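Local atomic coordinates of orotidine 5'-phosphate decarboxylase (Methanocaldococcus jannaschii, PDB entry 4LUI), a protein that catalyses the decarboxylation of orotidine 5'-monophosphate to uridine 5'-monophosphate, the last step of de novo UMP biosynthesis, and works as a homodimer. Residues P86-N89 / E90-K94. Sequence-based numbering, arbitrary orientation.
Sequences PATN and EKIAK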
ATOM      1  N   PRO B  86      -6.308   6.541   9.711  1.00 15.38           N
ATOM      2  CA  PRO B  86      -5.913   5.827  10.932  1.00 16.58           C
ATOM      3  C   PRO B  86      -6.644   4.504  11.197  1.00 16.73           C
ATOM      4  O   PRO B  86      -5.964   3.518  11.476  1.00 16.56           O
ATOM      5  CB  PRO B  86      -6.198   6.850  12.034  1.00 17.71           C
ATOM      6  CG  PRO B  86      -5.867   8.152  11.362  1.00 15.59           C
ATOM      7  CD  PRO B  86      -6.347   8.004   9.926  1.00 14.71           C
ATOM      8  N   ALA B  87      -7.972   4.476  11.083  1.00 15.71           N
ATOM      9  CA  ALA B  87      -8.737   3.265  11.394  1.00 17.01           C
ATOM     10  C   ALA B  87      -8.323   2.085  10.513  1.00 19.18           C
ATOM     11  O   ALA B  87      -8.179   0.959  10.985  1.00 17.41           O
ATOM     12  CB  ALA B  87     -10.226   3.525  11.261  1.00 17.74           C
ATOM     13  N   THR B  88      -8.141   2.341   9.227  1.00 16.20           N
ATOM     14  CA  THR B  88      -7.752   1.275   8.320  1.00 15.83           C
ATOM     15  C   THR B  88      -6.291   0.866   8.526  1.00 15.64           C
ATOM     16  O   THR B  88      -5.959  -0.323   8.495  1.00 13.89           O
ATOM     17  CB  THR B  88      -8.032   1.672   6.875  1.00 15.32           C
ATOM     18  OG1 THR B  88      -9.445   1.860   6.731  1.00 15.96           O
ATOM     19  CG2 THR B  88      -7.583   0.576   5.903  1.00 13.36           C
ATOM     20  N   ASN B  89      -5.420   1.851   8.733  1.00 15.88           N
ATOM     21  CA  ASN B  89      -4.020   1.568   9.037  1.00 13.22           C
ATOM     22  C   ASN B  89      -3.894   0.656  10.246  1.00 14.33           C
ATOM     23  O   ASN B  89      -3.069  -0.270  10.249  1.00 14.54           O
ATOM     24  CB  ASN B  89      -3.225   2.861   9.284  1.00 13.34           C
ATOM     25  CG  ASN B  89      -2.684   3.472   8.018  1.00 14.57           C
ATOM     26  OD1 ASN B  89      -3.187   3.214   6.923  1.00 15.53           O
ATOM     27  ND2 ASN B  89      -1.646   4.288   8.152  1.00 15.99           N
ATOM     28  N   GLU B  90      -4.707   0.918  11.272  1.00 13.86           N
ATOM     29  CA  GLU B  90      -4.681   0.107  12.486  1.00 16.35           C
ATOM     30  C   GLU B  90      -5.035  -1.360  12.180  1.00 16.96           C
ATOM     31  O   GLU B  90      -4.365  -2.284  12.646  1.00 14.27           O
ATOM     32  CB  GLU B  90      -5.616   0.683  13.550  1.00 17.52           C
ATOM     33  CG  GLU B  90      -5.810  -0.245  14.728  1.00 21.78           C
ATOM     34  CD  GLU B  90      -6.800   0.297  15.731  1.00 36.82           C
ATOM     35  OE1 GLU B  90      -7.443   1.326  15.430  1.00 40.26           O
ATOM     36  OE2 GLU B  90      -6.934  -0.310  16.816  1.00 41.52           O
ATOM     37  N   LYS B  91      -6.075  -1.563  11.380  1.00 16.80           N
ATOM     38  CA  LYS B  91      -6.514  -2.908  11.019  1.00 14.81           C
ATOM     39  C   LYS B  91      -5.459  -3.647  10.193  1.00 13.88           C
ATOM     40  O   LYS B  91      -5.206  -4.829  10.422  1.00 16.79           O
ATOM     41  CB  LYS B  91      -7.840  -2.852  10.248  1.00 15.66           C
ATOM     42  CG  LYS B  91      -9.011  -2.372  11.086  1.00 20.83           C
ATOM     43  CD  LYS B  91     -10.271  -2.228  10.247  1.00 26.23           C
ATOM     44  CE  LYS B  91     -11.385  -1.565  11.036  1.00 36.52           C
ATOM     45  NZ  LYS B  91     -12.537  -1.232  10.154  1.00 48.15           N
ATOM     46  N   ILE B  92      -4.865  -2.954   9.223  1.00 13.06           N
ATOM     47  CA  ILE B  92      -3.774  -3.523   8.426  1.00 12.30           C
ATOM     48  C   ILE B  92      -2.591  -3.892   9.329  1.00 15.66           C
ATOM     49  O   ILE B  92      -2.025  -4.980   9.210  1.00 14.11           O
ATOM     50  CB  ILE B  92      -3.321  -2.556   7.311  1.00 11.82           C
ATOM     51  CG1 ILE B  92      -4.444  -2.397   6.282  1.00 12.98           C
ATOM     52  CG2 ILE B  92      -2.056  -3.095   6.624  1.00 14.05           C
ATOM     53  CD1 ILE B  92      -4.189  -1.315   5.238  1.00 11.70           C
ATOM     54  N   ALA B  93      -2.241  -2.993  10.246  1.00 12.42           N
ATOM     55  CA  ALA B  93      -1.129  -3.248  11.165  1.00 14.43           C
ATOM     56  C   ALA B  93      -1.367  -4.481  12.039  1.00 14.99           C
ATOM     57  O   ALA B  93      -0.461  -5.296  12.246  1.00 16.77           O
ATOM     58  CB  ALA B  93      -0.871  -2.028  12.025  1.00 16.23           C
ATOM     59  N   LYS B  94      -2.576  -4.617  12.569  1.00 13.78           N
ATOM     60  CA  LYS B  94      -2.882  -5.761  13.426  1.00 14.67           C
ATOM     61  C   LYS B  94      -2.707  -7.082  12.681  1.00 20.23           C
ATOM     62  O   LYS B  94      -2.057  -8.015  13.171  1.00 19.08           O
ATOM     63  CB  LYS B  94      -4.299  -5.664  13.994  1.00 15.68           C
ATOM     64  CG  LYS B  94      -4.454  -4.606  15.066  1.00 21.92           C
ATOM     65  CD  LYS B  94      -5.816  -4.692  15.722  1.00 31.04           C
ATOM     66  CE  LYS B  94      -6.022  -3.563  16.719  1.00 35.52           C
ATOM     67  NZ  LYS B  94      -7.369  -3.648  17.348  1.00 40.64           N
TER
HETATM   68  O   HOH W   1      -9.559   0.173  13.455  1.00 28.19           O
HETATM   69  O   HOH W   2     -11.351   1.030   8.607  1.00 39.04           O
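Thr88 and Ile92, one helical turn apart, meet through their methyl groups, Thr88 CG2 lying 3.9 Å from Ile92 CD1. With OG1 of Thr88 beside the backbone nitrogen (chi1 -63°), the methyl CG2 lies anti to that nitrogen and faces the isoleucine. Beneath this apolar touch runs the i to i+4 bonding of an alpha-helix's first turns. The bond from Ile92 N to Thr88 O is 2.9 Å long and nearly straight, N-H...O 172°; Glu90 N likewise reaches Pro86 O and Ala93 N reaches Asn89 O. The bond from Lys91 N to Ala87 O is weak at 3.3 Å. Two waters bridge the polar flank. One donates to Ala87 O at 2.9 Å and, weakly, to Glu90 OE1, so that Ala87 O has the water besides the weak bond from Lys91 N; the other accepts from Lys91 NZ at 3.0 Å and is also hydrogen-bonded to Thr88 OG1. The extended Lys91 chain passes over Ala87 O, with CG at 3.4 Å. Further along, Lys94 NZ forms a long, weak salt bridge with Glu90 OE2 (3.4 Å). Asn89, buried, has its amide engaged outside 86-94: OD1 accepts from Asp84 N, tying the helix start to the preceding loop, and ND2 donates to Ser113 O. Pro86, Ala87 and Thr88 belong to the predicted substrate-binding site. Helix 86-97 links parallel strands 75-82 and 102-106 as a beta-alpha-beta crossover of the TIM barrel; Asn89 and Glu90 pack on helix 111-124, and Lys91 and Ile92 on Pro55 of the second subunit.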